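Local coordinates for protein trans-2-enoyl-CoA reductase [NADH] (Treponema denticola ATCC 35405, PDB 4GGO) that catalyses the NADH-dependent reduction of trans-2-enoyl-CoA thioesters such as crotonyl-CoA to the saturated acyl-CoA in bacterial fatty acid synthesis, at residues 102-107 and 112-117; 63-68 and 313-318; 37-42 and 72-77. All coordinates share one frame; numbering follows the deposited sequence.

Interaction 1. Residues 102-107 and 112-117; sequences AFDEAA and LYSVTI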
ATOM      1  N   ALA A 102      -1.152 -17.519  -2.361  1.00 26.08           N
ATOM      2  CA  ALA A 102      -0.375 -17.850  -1.174  1.00 29.32           C
ATOM      3  C   ALA A 102      -1.157 -17.539   0.097  1.00 30.00           C
ATOM      4  O   ALA A 102      -1.172 -18.335   1.035  1.00 29.94           O
ATOM      5  CB  ALA A 102       0.948 -17.103  -1.181  1.00 29.80           C
ATOM      6  N   PHE A 103      -1.814 -16.383   0.117  1.00 30.63           N
ATOM      7  CA  PHE A 103      -2.594 -15.971   1.279  1.00 29.10           C
ATOM      8  C   PHE A 103      -3.733 -16.941   1.567  1.00 32.08           C
ATOM      9  O   PHE A 103      -3.854 -17.453   2.680  1.00 28.49           O
ATOM     10  CB  PHE A 103      -3.154 -14.558   1.093  1.00 22.64           C
ATOM     11  CG  PHE A 103      -3.932 -14.057   2.279  1.00 26.81           C
ATOM     12  CD1 PHE A 103      -5.296 -14.294   2.386  1.00 25.23           C
ATOM     13  CD2 PHE A 103      -3.298 -13.358   3.292  1.00 25.00           C
ATOM     14  CE1 PHE A 103      -6.008 -13.845   3.480  1.00 28.40           C
ATOM     15  CE2 PHE A 103      -4.007 -12.902   4.387  1.00 27.70           C
ATOM     16  CZ  PHE A 103      -5.362 -13.147   4.483  1.00 25.12           C
ATOM     17  N   ASP A 104      -4.574 -17.175   0.564  1.00 28.48           N
ATOM     18  CA  ASP A 104      -5.742 -18.039   0.722  1.00 34.25           C
ATOM     19  C   ASP A 104      -5.351 -19.458   1.120  1.00 33.52           C
ATOM     20  O   ASP A 104      -6.041 -20.102   1.909  1.00 33.79           O
ATOM     21  CB  ASP A 104      -6.580 -18.054  -0.559  1.00 30.11           C
ATOM     22  CG  ASP A 104      -7.317 -16.748  -0.787  1.00 35.59           C
ATOM     23  OD1 ASP A 104      -7.592 -16.038   0.203  1.00 37.06           O
ATOM     24  OD2 ASP A 104      -7.625 -16.433  -1.955  1.00 37.56           O
ATOM     25  N   GLU A 105      -4.239 -19.936   0.573  1.00 33.36           N
ATOM     26  CA  GLU A 105      -3.726 -21.256   0.913  1.00 33.03           C
ATOM     27  C   GLU A 105      -3.295 -21.304   2.376  1.00 38.07           C
ATOM     28  O   GLU A 105      -3.558 -22.280   3.080  1.00 33.15           O
ATOM     29  CB  GLU A 105      -2.560 -21.625  -0.005  1.00 41.62           C
ATOM     30  CG  GLU A 105      -1.987 -23.011   0.229  1.00 47.98           C
ATOM     31  CD  GLU A 105      -1.203 -23.520  -0.966  1.00 52.14           C
ATOM     32  OE1 GLU A 105      -1.617 -23.241  -2.111  1.00 60.01           O
ATOM     33  OE2 GLU A 105      -0.173 -24.198  -0.762  1.00 59.30           O
ATOM     34  N   ALA A 106      -2.637 -20.241   2.829  1.00 32.42           N
ATOM     35  CA  ALA A 106      -2.200 -20.147   4.216  1.00 31.84           C
ATOM     36  C   ALA A 106      -3.393 -19.998   5.154  1.00 29.95           C
ATOM     37  O   ALA A 106      -3.431 -20.605   6.224  1.00 32.25           O
ATOM     38  CB  ALA A 106      -1.236 -18.984   4.392  1.00 31.21           C
ATOM     39  N   ALA A 107      -4.363 -19.186   4.744  1.00 26.06           N
ATOM     40  CA  ALA A 107      -5.557 -18.945   5.548  1.00 29.58           C
ATOM     41  C   ALA A 107      -6.383 -20.217   5.711  1.00 35.24           C
ATOM     42  O   ALA A 107      -6.955 -20.465   6.771  1.00 32.10           O
ATOM     43  CB  ALA A 107      -6.399 -17.842   4.926  1.00 25.01           C
ATOM     44  N   LEU A 112      -9.002 -20.396   8.762  1.00 29.03           N
ATOM     45  CA  LEU A 112      -9.609 -19.071   8.721  1.00 30.25           C
ATOM     46  C   LEU A 112     -10.485 -18.907   7.485  1.00 33.81           C
ATOM     47  O   LEU A 112     -10.171 -19.436   6.416  1.00 36.56           O
ATOM     48  CB  LEU A 112      -8.525 -17.991   8.719  1.00 27.61           C
ATOM     49  CG  LEU A 112      -7.559 -17.948   9.904  1.00 30.32           C
ATOM     50  CD1 LEU A 112      -6.470 -16.912   9.660  1.00 30.71           C
ATOM     51  CD2 LEU A 112      -8.306 -17.651  11.194  1.00 29.55           C
ATOM     52  N   TYR A 113     -11.582 -18.171   7.629  1.00 30.83           N
ATOM     53  CA  TYR A 113     -12.404 -17.816   6.479  1.00 28.90           C
ATOM     54  C   TYR A 113     -11.693 -16.756   5.648  1.00 37.66           C
ATOM     55  O   TYR A 113     -11.304 -15.707   6.166  1.00 31.36           O
ATOM     56  CB  TYR A 113     -13.774 -17.298   6.920  1.00 34.08           C
ATOM     57  CG  TYR A 113     -14.570 -16.665   5.798  1.00 29.00           C
ATOM     58  CD1 TYR A 113     -15.301 -17.446   4.912  1.00 34.50           C
ATOM     59  CD2 TYR A 113     -14.592 -15.286   5.626  1.00 37.19           C
ATOM     60  CE1 TYR A 113     -16.029 -16.870   3.886  1.00 32.47           C
ATOM     61  CE2 TYR A 113     -15.313 -14.703   4.603  1.00 36.97           C
ATOM     62  CZ  TYR A 113     -16.032 -15.499   3.738  1.00 40.52           C
ATOM     63  OH  TYR A 113     -16.752 -14.918   2.720  1.00 35.37           O
ATOM     64  N   SER A 114     -11.527 -17.030   4.359  1.00 30.34           N
ATOM     65  CA  SER A 114     -10.876 -16.087   3.461  1.00 32.17           C
ATOM     66  C   SER A 114     -11.401 -16.220   2.038  1.00 34.99           C
ATOM     67  O   SER A 114     -11.278 -17.275   1.415  1.00 32.89           O
ATOM     68  CB  SER A 114      -9.360 -16.286   3.479  1.00 30.78           C
ATOM     69  OG  SER A 114      -8.720 -15.376   2.603  1.00 35.43           O
ATOM     70  N   VAL A 115     -11.993 -15.143   1.534  1.00 25.40           N
ATOM     71  CA  VAL A 115     -12.485 -15.108   0.164  1.00 26.92           C
ATOM     72  C   VAL A 115     -11.879 -13.929  -0.586  1.00 31.95           C
ATOM     73  O   VAL A 115     -11.909 -12.795  -0.109  1.00 28.80           O
ATOM     74  CB  VAL A 115     -14.023 -15.021   0.116  1.00 29.87           C
ATOM     75  CG1 VAL A 115     -14.499 -14.682  -1.291  1.00 25.26           C
ATOM     76  CG2 VAL A 115     -14.641 -16.326   0.595  1.00 26.23           C
ATOM     77  N   THR A 116     -11.319 -14.208  -1.759  1.00 29.66           N
ATOM     78  CA  THR A 116     -10.731 -13.167  -2.589  1.00 33.76           C
ATOM     79  C   THR A 116     -11.562 -12.946  -3.847  1.00 33.17           C
ATOM     80  O   THR A 116     -11.809 -13.879  -4.610  1.00 33.96           O
ATOM     81  CB  THR A 116      -9.288 -13.517  -2.995  1.00 28.38           C
ATOM     82  OG1 THR A 116      -8.502 -13.749  -1.819  1.00 29.52           O
ATOM     83  CG2 THR A 116      -8.669 -12.385  -3.801  1.00 31.31           C
ATOM     84  N   ILE A 117     -12.000 -11.709  -4.050  1.00 27.31           N
ATOM     85  CA  ILE A 117     -12.738 -11.351  -5.253  1.00 29.77           C
ATOM     86  C   ILE A 117     -11.835 -10.607  -6.230  1.00 35.17           C
ATOM     87  O   ILE A 117     -11.352  -9.513  -5.937  1.00 31.18           O
ATOM     88  CB  ILE A 117     -13.976 -10.497  -4.928  1.00 33.23           C
ATOM     89  CG1 ILE A 117     -14.955 -11.297  -4.067  1.00 38.10           C
ATOM     90  CG2 ILE A 117     -14.655 -10.031  -6.208  1.00 38.23           C
ATOM     91  CD1 ILE A 117     -16.240 -10.568  -3.760  1.00 40.46           C
TER
HETATM   92  O   HOH W   1     -10.465 -17.133  -2.609  1.00 35.92           O
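The carboxylate of D104 reaches from helix 95-110 to two hydroxyls on strand 114-118, one for each oxygen. S114 OG donates to D104 OD1 at 2.7 Å and meets that oxygen nearly end-on, in line with its C-O bond. T116 OG1 donates over 2.8 Å to D104 OD2, which receives it on its syn lone pair, on the side of the other oxygen, and the two side chains cross obliquely. With CG beside its own backbone N (chi1 -72°), the aspartate swings across toward the strand. S114 and T116, two positions apart, both direct their CB atoms at the helix. A water donates to D104 OD2 and accepts from T116 N, adding a bridge between carboxylate and strand backbone. S114 OG also lies at the rim of the F103 ring, in its plane, 3.2 Å from CE1. Farther along the helix, A107 CB packs on S114 CB at 3.6 Å. A separate backbone tie runs from L112 N to A107 O (2.9 Å, N-H...O angle 160°). The axes of 102-107 and 114-117 are nearly antiparallel, at 162°, in the second half of a beta-alpha-beta unit begun by strand 77-82. The T116 side chain lies about 4 Å from that of the NAD-binding residue C58. R67 bonds T116 OG1 through NH1 and forms a long, weak ion pair with D104 through NH2, so its charge would probably favour an ionised carboxylate.

Interaction 2. Residues 63-68 and 313-318; sequences GLASRI and EQITRL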
ATOM      1  N   GLY A  63      -1.966  -2.984   1.537  1.00 17.73           N
ATOM      2  CA  GLY A  63      -3.199  -3.749   1.492  1.00 16.83           C
ATOM      3  C   GLY A  63      -2.977  -5.189   1.912  1.00 17.57           C
ATOM      4  O   GLY A  63      -3.692  -5.712   2.764  1.00 16.59           O
ATOM      5  N   LEU A  64      -1.977  -5.826   1.311  1.00 19.76           N
ATOM      6  CA  LEU A  64      -1.617  -7.199   1.649  1.00 20.62           C
ATOM      7  C   LEU A  64      -1.233  -7.333   3.121  1.00 19.40           C
ATOM      8  O   LEU A  64      -1.643  -8.278   3.797  1.00 16.16           O
ATOM      9  CB  LEU A  64      -0.463  -7.676   0.764  1.00 21.02           C
ATOM     10  CG  LEU A  64       0.139  -9.047   1.075  1.00 21.55           C
ATOM     11  CD1 LEU A  64      -0.911 -10.141   0.961  1.00 19.10           C
ATOM     12  CD2 LEU A  64       1.322  -9.332   0.160  1.00 16.32           C
ATOM     13  N   ALA A  65      -0.447  -6.382   3.614  1.00 17.37           N
ATOM     14  CA  ALA A  65      -0.017  -6.398   5.007  1.00 20.93           C
ATOM     15  C   ALA A  65      -1.202  -6.212   5.951  1.00 21.35           C
ATOM     16  O   ALA A  65      -1.216  -6.747   7.059  1.00 23.20           O
ATOM     17  CB  ALA A  65       1.037  -5.326   5.251  1.00 20.83           C
ATOM     18  N   SER A  66      -2.198  -5.456   5.498  1.00 17.32           N
ATOM     19  CA  SER A  66      -3.401  -5.210   6.285  1.00 20.29           C
ATOM     20  C   SER A  66      -4.243  -6.473   6.423  1.00 24.33           C
ATOM     21  O   SER A  66      -4.812  -6.739   7.481  1.00 19.01           O
ATOM     22  CB  SER A  66      -4.233  -4.091   5.657  1.00 21.18           C
ATOM     23  OG  SER A  66      -3.473  -2.901   5.533  1.00 21.19           O
ATOM     24  N   ARG A  67      -4.321  -7.249   5.346  1.00 22.31           N
ATOM     25  CA  ARG A  67      -5.084  -8.488   5.365  1.00 19.99           C
ATOM     26  C   ARG A  67      -4.363  -9.531   6.211  1.00 21.91           C
ATOM     27  O   ARG A  67      -4.981 -10.231   7.012  1.00 24.59           O
ATOM     28  CB  ARG A  67      -5.309  -9.011   3.945  1.00 21.91           C
ATOM     29  CG  ARG A  67      -6.498  -9.951   3.824  1.00 24.79           C
ATOM     30  CD  ARG A  67      -6.624 -10.537   2.426  1.00 23.79           C
ATOM     31  NE  ARG A  67      -7.782 -11.420   2.321  1.00 33.39           N
ATOM     32  CZ  ARG A  67      -8.086 -12.138   1.243  1.00 25.06           C
ATOM     33  NH1 ARG A  67      -7.314 -12.085   0.166  1.00 24.48           N
ATOM     34  NH2 ARG A  67      -9.162 -12.912   1.246  1.00 26.96           N
ATOM     35  N   ILE A  68      -3.047  -9.617   6.036  1.00 20.00           N
ATOM     36  CA  ILE A  68      -2.223 -10.554   6.793  1.00 20.47           C
ATOM     37  C   ILE A  68      -2.255 -10.261   8.296  1.00 25.16           C
ATOM     38  O   ILE A  68      -2.374 -11.177   9.111  1.00 20.53           O
ATOM     39  CB  ILE A  68      -0.764 -10.549   6.285  1.00 20.90           C
ATOM     40  CG1 ILE A  68      -0.691 -11.159   4.883  1.00 17.75           C
ATOM     41  CG2 ILE A  68       0.149 -11.306   7.238  1.00 20.41           C
ATOM     42  CD1 ILE A  68       0.701 -11.171   4.295  1.00 18.37           C
ATOM     43  N   GLU A 313       5.727  -4.275   8.993  1.00 14.26           N
ATOM     44  CA  GLU A 313       6.082  -3.624  10.251  1.00 22.12           C
ATOM     45  C   GLU A 313       5.169  -2.424  10.486  1.00 20.30           C
ATOM     46  O   GLU A 313       4.667  -2.219  11.591  1.00 18.40           O
ATOM     47  CB  GLU A 313       7.549  -3.180  10.253  1.00 19.54           C
ATOM     48  CG  GLU A 313       8.557  -4.319  10.339  1.00 18.16           C
ATOM     49  CD  GLU A 313       8.820  -4.982   8.999  1.00 28.61           C
ATOM     50  OE1 GLU A 313       8.396  -4.429   7.961  1.00 23.99           O
ATOM     51  OE2 GLU A 313       9.455  -6.057   8.985  1.00 31.44           O
ATOM     52  N   GLN A 314       4.958  -1.645   9.430  1.00 19.27           N
ATOM     53  CA  GLN A 314       4.077  -0.483   9.467  1.00 19.89           C
ATOM     54  C   GLN A 314       2.659  -0.839   9.901  1.00 18.84           C
ATOM     55  O   GLN A 314       2.103  -0.220  10.805  1.00 19.68           O
ATOM     56  CB  GLN A 314       4.020   0.170   8.085  1.00 18.73           C
ATOM     57  CG  GLN A 314       5.083   1.212   7.835  1.00 18.62           C
ATOM     58  CD  GLN A 314       4.608   2.609   8.167  1.00 20.55           C
ATOM     59  OE1 GLN A 314       3.775   3.175   7.458  1.00 18.31           O
ATOM     60  NE2 GLN A 314       5.134   3.175   9.247  1.00 16.68           N
ATOM     61  N   ILE A 315       2.078  -1.838   9.246  1.00 16.47           N
ATOM     62  CA  ILE A 315       0.674  -2.171   9.454  1.00 18.98           C
ATOM     63  C   ILE A 315       0.412  -2.878  10.784  1.00 16.46           C
ATOM     64  O   ILE A 315      -0.596  -2.616  11.441  1.00 17.24           O
ATOM     65  CB  ILE A 315       0.110  -2.990   8.280  1.00 19.17           C
ATOM     66  CG1 ILE A 315       0.311  -2.225   6.969  1.00 19.85           C
ATOM     67  CG2 ILE A 315      -1.359  -3.292   8.499  1.00 20.18           C
ATOM     68  CD1 ILE A 315      -0.189  -0.796   7.013  1.00 17.83           C
ATOM     69  N   THR A 316       1.316  -3.765  11.187  1.00 18.50           N
ATOM     70  CA  THR A 316       1.200  -4.386  12.502  1.00 15.39           C
ATOM     71  C   THR A 316       1.242  -3.321  13.595  1.00 20.21           C
ATOM     72  O   THR A 316       0.496  -3.397  14.569  1.00 19.93           O
ATOM     73  CB  THR A 316       2.293  -5.441  12.757  1.00 22.74           C
ATOM     74  OG1 THR A 316       3.579  -4.895  12.438  1.00 23.79           O
ATOM     75  CG2 THR A 316       2.044  -6.682  11.917  1.00 20.09           C
ATOM     76  N   ARG A 317       2.102  -2.320  13.422  1.00 19.81           N
ATOM     77  CA  ARG A 317       2.159  -1.205  14.365  1.00 21.05           C
ATOM     78  C   ARG A 317       0.865  -0.399  14.317  1.00 21.27           C
ATOM     79  O   ARG A 317       0.371   0.061  15.348  1.00 20.37           O
ATOM     80  CB  ARG A 317       3.365  -0.300  14.089  1.00 23.59           C
ATOM     81  CG  ARG A 317       3.423   0.930  14.988  1.00 19.51           C
ATOM     82  CD  ARG A 317       4.841   1.471  15.143  1.00 17.39           C
ATOM     83  NE  ARG A 317       5.347   2.108  13.929  1.00 17.42           N
ATOM     84  CZ  ARG A 317       5.195   3.398  13.642  1.00 17.61           C
ATOM     85  NH1 ARG A 317       4.539   4.192  14.477  1.00 15.81           N
ATOM     86  NH2 ARG A 317       5.695   3.895  12.519  1.00 17.39           N
ATOM     87  N   LEU A 318       0.321  -0.238  13.115  1.00 18.27           N
ATOM     88  CA  LEU A 318      -0.953   0.449  12.923  1.00 18.67           C
ATOM     89  C   LEU A 318      -2.082  -0.217  13.708  1.00 19.22           C
ATOM     90  O   LEU A 318      -2.837   0.453  14.410  1.00 19.87           O
ATOM     91  CB  LEU A 318      -1.315   0.496  11.438  1.00 18.39           C
ATOM     92  CG  LEU A 318      -2.706   1.037  11.095  1.00 19.52           C
ATOM     93  CD1 LEU A 318      -2.817   2.519  11.429  1.00 19.07           C
ATOM     94  CD2 LEU A 318      -3.033   0.785   9.629  1.00 20.69           C
TER
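Helices 61-74 and 311-323 come together with the CA atoms of S66 and I315 6.0 Å apart, close enough for a side chain of one to rest on the backbone of the other. I315 does most of the touching and divides its two branches between neighbouring residues. Its CG1 lies against the methyl of A65, with 3.6 Å between I315 CG1 and A65 CB. The CG2 branch, anti to the backbone N, settles over the main chain of S66, 3.6 Å from S66 CA, and I315 CG2 lies 3.7 Å from S66 OG in van der Waals contact. The small A65 and S66 side chains allow this close approach. Although it borders an apolar branch, S66 OG has polar partners of its own in Y62 O, one turn earlier in its helix, and Y232 OH. I315 also packs on Y62, an NAD-binding residue, and on N277. The contact is buried and largely apolar, with a hydroxyl at one edge, and brings together residues some 250 positions apart. Helix 61-74 follows strand 52-56, with the NAD-binding residues 57-62 spanning the loop and the first turn, as in a Rossmann fold; helix 311-323, from the catalytic region, packs against it beside the dinucleotide site.

Interaction 3. Residues 37-42 and 72-77; sequences KRITAE and FGYGAA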
ATOM      1  N   LYS A  37       4.757 -13.251  15.290  1.00 25.13           N
ATOM      2  CA  LYS A  37       5.727 -12.876  16.313  1.00 23.25           C
ATOM      3  C   LYS A  37       5.482 -11.464  16.829  1.00 26.39           C
ATOM      4  O   LYS A  37       5.828 -11.143  17.964  1.00 23.22           O
ATOM      5  CB  LYS A  37       7.153 -12.971  15.770  1.00 31.58           C
ATOM      6  CG  LYS A  37       7.566 -14.357  15.320  1.00 34.99           C
ATOM      7  CD  LYS A  37       9.012 -14.358  14.848  1.00 46.79           C
ATOM      8  CE  LYS A  37       9.426 -15.731  14.351  1.00 52.91           C
ATOM      9  NZ  LYS A  37       9.228 -16.776  15.392  1.00 54.78           N
ATOM     10  N   ARG A  38       4.892 -10.620  15.989  1.00 23.04           N
ATOM     11  CA  ARG A  38       4.673  -9.221  16.342  1.00 22.29           C
ATOM     12  C   ARG A  38       3.385  -9.037  17.138  1.00 22.72           C
ATOM     13  O   ARG A  38       3.371  -8.368  18.172  1.00 25.72           O
ATOM     14  CB  ARG A  38       4.650  -8.351  15.084  1.00 22.21           C
ATOM     15  CG  ARG A  38       4.376  -6.882  15.348  1.00 18.32           C
ATOM     16  CD  ARG A  38       5.420  -6.284  16.275  1.00 24.06           C
ATOM     17  NE  ARG A  38       5.205  -4.856  16.492  1.00 21.74           N
ATOM     18  CZ  ARG A  38       4.398  -4.355  17.420  1.00 28.53           C
ATOM     19  NH1 ARG A  38       3.717  -5.167  18.220  1.00 21.30           N
ATOM     20  NH2 ARG A  38       4.265  -3.041  17.549  1.00 20.85           N
ATOM     21  N   ILE A  39       2.304  -9.631  16.647  1.00 23.95           N
ATOM     22  CA  ILE A  39       1.018  -9.548  17.325  1.00 22.67           C
ATOM     23  C   ILE A  39       0.848 -10.746  18.255  1.00 27.56           C
ATOM     24  O   ILE A  39       0.212 -11.739  17.901  1.00 22.81           O
ATOM     25  CB  ILE A  39      -0.146  -9.497  16.318  1.00 21.93           C
ATOM     26  CG1 ILE A  39       0.140  -8.464  15.225  1.00 21.58           C
ATOM     27  CG2 ILE A  39      -1.452  -9.170  17.023  1.00 20.54           C
ATOM     28  CD1 ILE A  39       0.253  -7.046  15.742  1.00 20.47           C
ATOM     29  N   THR A  40       1.437 -10.648  19.442  1.00 27.41           N
ATOM     30  CA  THR A  40       1.382 -11.729  20.419  1.00 30.14           C
ATOM     31  C   THR A  40       0.176 -11.587  21.335  1.00 27.53           C
ATOM     32  O   THR A  40      -0.516 -10.569  21.313  1.00 24.21           O
ATOM     33  CB  THR A  40       2.645 -11.757  21.298  1.00 30.18           C
ATOM     34  OG1 THR A  40       2.690 -10.574  22.107  1.00 25.65           O
ATOM     35  CG2 THR A  40       3.894 -11.830  20.438  1.00 30.46           C
ATOM     36  N   ALA A  41      -0.063 -12.613  22.147  1.00 31.27           N
ATOM     37  CA  ALA A  41      -1.148 -12.590  23.121  1.00 25.65           C
ATOM     38  C   ALA A  41      -1.000 -11.406  24.070  1.00 27.50           C
ATOM     39  O   ALA A  41      -1.990 -10.817  24.504  1.00 33.91           O
ATOM     40  CB  ALA A  41      -1.184 -13.896  23.900  1.00 30.83           C
ATOM     41  N   GLU A  42       0.244 -11.055  24.381  1.00 22.94           N
ATOM     42  CA  GLU A  42       0.524  -9.927  25.261  1.00 32.21           C
ATOM     43  C   GLU A  42       0.223  -8.581  24.604  1.00 31.74           C
ATOM     44  O   GLU A  42      -0.301  -7.673  25.250  1.00 32.17           O
ATOM     45  CB  GLU A  42       1.971  -9.975  25.764  1.00 37.74           C
ATOM     46  CG  GLU A  42       2.451  -8.698  26.451  1.00 43.05           C
ATOM     47  CD  GLU A  42       1.622  -8.315  27.671  1.00 57.71           C
ATOM     48  OE1 GLU A  42       0.856  -9.162  28.182  1.00 59.20           O
ATOM     49  OE2 GLU A  42       1.742  -7.157  28.123  1.00 67.81           O
ATOM     50  N   PHE A  72      -3.814 -13.213  10.350  1.00 21.79           N
ATOM     51  CA  PHE A  72      -2.850 -14.046  11.062  1.00 21.34           C
ATOM     52  C   PHE A  72      -2.371 -13.450  12.382  1.00 27.68           C
ATOM     53  O   PHE A  72      -1.650 -14.101  13.139  1.00 28.17           O
ATOM     54  CB  PHE A  72      -1.667 -14.387  10.155  1.00 24.34           C
ATOM     55  CG  PHE A  72      -2.059 -15.153   8.926  1.00 30.86           C
ATOM     56  CD1 PHE A  72      -2.307 -16.514   8.993  1.00 28.53           C
ATOM     57  CD2 PHE A  72      -2.197 -14.511   7.707  1.00 26.47           C
ATOM     58  CE1 PHE A  72      -2.674 -17.221   7.864  1.00 28.47           C
ATOM     59  CE2 PHE A  72      -2.562 -15.215   6.575  1.00 23.38           C
ATOM     60  CZ  PHE A  72      -2.802 -16.572   6.655  1.00 27.90           C
ATOM     61  N   GLY A  73      -2.779 -12.217  12.658  1.00 27.88           N
ATOM     62  CA  GLY A  73      -2.455 -11.582  13.921  1.00 23.51           C
ATOM     63  C   GLY A  73      -3.639 -11.587  14.867  1.00 28.75           C
ATOM     64  O   GLY A  73      -3.479 -11.733  16.079  1.00 26.64           O
ATOM     65  N   TYR A  74      -4.837 -11.437  14.311  1.00 23.76           N
ATOM     66  CA  TYR A  74      -6.040 -11.313  15.126  1.00 26.63           C
ATOM     67  C   TYR A  74      -7.057 -12.427  14.887  1.00 27.24           C
ATOM     68  O   TYR A  74      -8.023 -12.562  15.639  1.00 24.57           O
ATOM     69  CB  TYR A  74      -6.681  -9.937  14.921  1.00 19.96           C
ATOM     70  CG  TYR A  74      -5.848  -8.800  15.471  1.00 26.36           C
ATOM     71  CD1 TYR A  74      -5.980  -8.392  16.793  1.00 24.57           C
ATOM     72  CD2 TYR A  74      -4.921  -8.141  14.672  1.00 23.91           C
ATOM     73  CE1 TYR A  74      -5.220  -7.357  17.303  1.00 24.85           C
ATOM     74  CE2 TYR A  74      -4.154  -7.104  15.172  1.00 25.02           C
ATOM     75  CZ  TYR A  74      -4.308  -6.717  16.489  1.00 23.41           C
ATOM     76  OH  TYR A  74      -3.550  -5.686  16.993  1.00 20.76           O
ATOM     77  N   GLY A  75      -6.838 -13.224  13.847  1.00 28.43           N
ATOM     78  CA  GLY A  75      -7.711 -14.348  13.551  1.00 29.07           C
ATOM     79  C   GLY A  75      -8.986 -13.939  12.841  1.00 35.31           C
ATOM     80  O   GLY A  75      -9.969 -14.681  12.832  1.00 27.74           O
ATOM     81  N   ALA A  76      -8.970 -12.757  12.233  1.00 24.48           N
ATOM     82  CA  ALA A  76     -10.165 -12.205  11.606  1.00 27.83           C
ATOM     83  C   ALA A  76     -10.517 -12.888  10.291  1.00 28.99           C
ATOM     84  O   ALA A  76      -9.647 -13.409   9.592  1.00 26.13           O
ATOM     85  CB  ALA A  76     -10.008 -10.706  11.391  1.00 26.98           C
ATOM     86  N   ALA A  77     -11.805 -12.884   9.966  1.00 28.28           N
ATOM     87  CA  ALA A  77     -12.265 -13.314   8.656  1.00 28.17           C
ATOM     88  C   ALA A  77     -12.068 -12.153   7.692  1.00 28.74           C
ATOM     89  O   ALA A  77     -12.408 -11.013   8.009  1.00 27.56           O
ATOM     90  CB  ALA A  77     -13.726 -13.717   8.716  1.00 25.94           C
TER
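I39 and G73 meet where helix 21-38 gives way to a turn and helix 61-74 nears its C-terminal part, their CA atoms 5.3 Å apart, and this is the close-packed part of the contact. The isoleucine, the first residue to leave helical geometry after helix 21-38, directs its CB toward helix 61-74. Its CG2 methyl is anti to the backbone N and comes down on the main chain, 3.4 Å from G73 O, while I39 CB stands 3.9 Å from G73 CA. At G73 the isoleucine thus lies directly on the backbone. K44 NZ also bonds the G73 O on which the methyl rests. The same CG2 methyl sits over one face of the Y74 ring, offset toward the hydroxyl-bearing rim, in a CH-pi contact 4.0 Å from the ring centroid and 21° off its normal. Y74 CG is placed beside its own backbone N (chi1 -68°), which carries the ring across to I39, the two side chains crossing at about a right angle. The outer side is looser. T40 turns away, its OG1 capping V43 N at the start of helix 41-44, and A41 and E42 lie exposed. Beyond Y74, G75 takes a positive phi at the exposed bend that leads into strand 77-82. The contact packs the junction between helices 21-38 and 41-44 on the C-terminal part of the first Rossmann helix, in the NADH-binding region.

In the fold
Helix 61-74 connects all three contacts. Interaction 2 uses its N-terminal half, interaction 3 its C-terminal part, and R67, on one side of it, reaches interaction 1, as does F72, whose ring packs edge-to-face with F103. Interaction 2 is the most central, its centre about 9 Å from that of the chain, against about 19 and 20 Å for the centres of interactions 1 and 3. Chemistry follows place: the buried pairs 63-68/313-318 and 37-42/72-77 rely on isoleucine branches against small residues, backbone or a ring, while the partly buried 102-107/112-117, at an outermost strand of the sheet, is held by a carboxylate and hydroxyls. T316 meets R38 and I39, joining interactions 2 and 3.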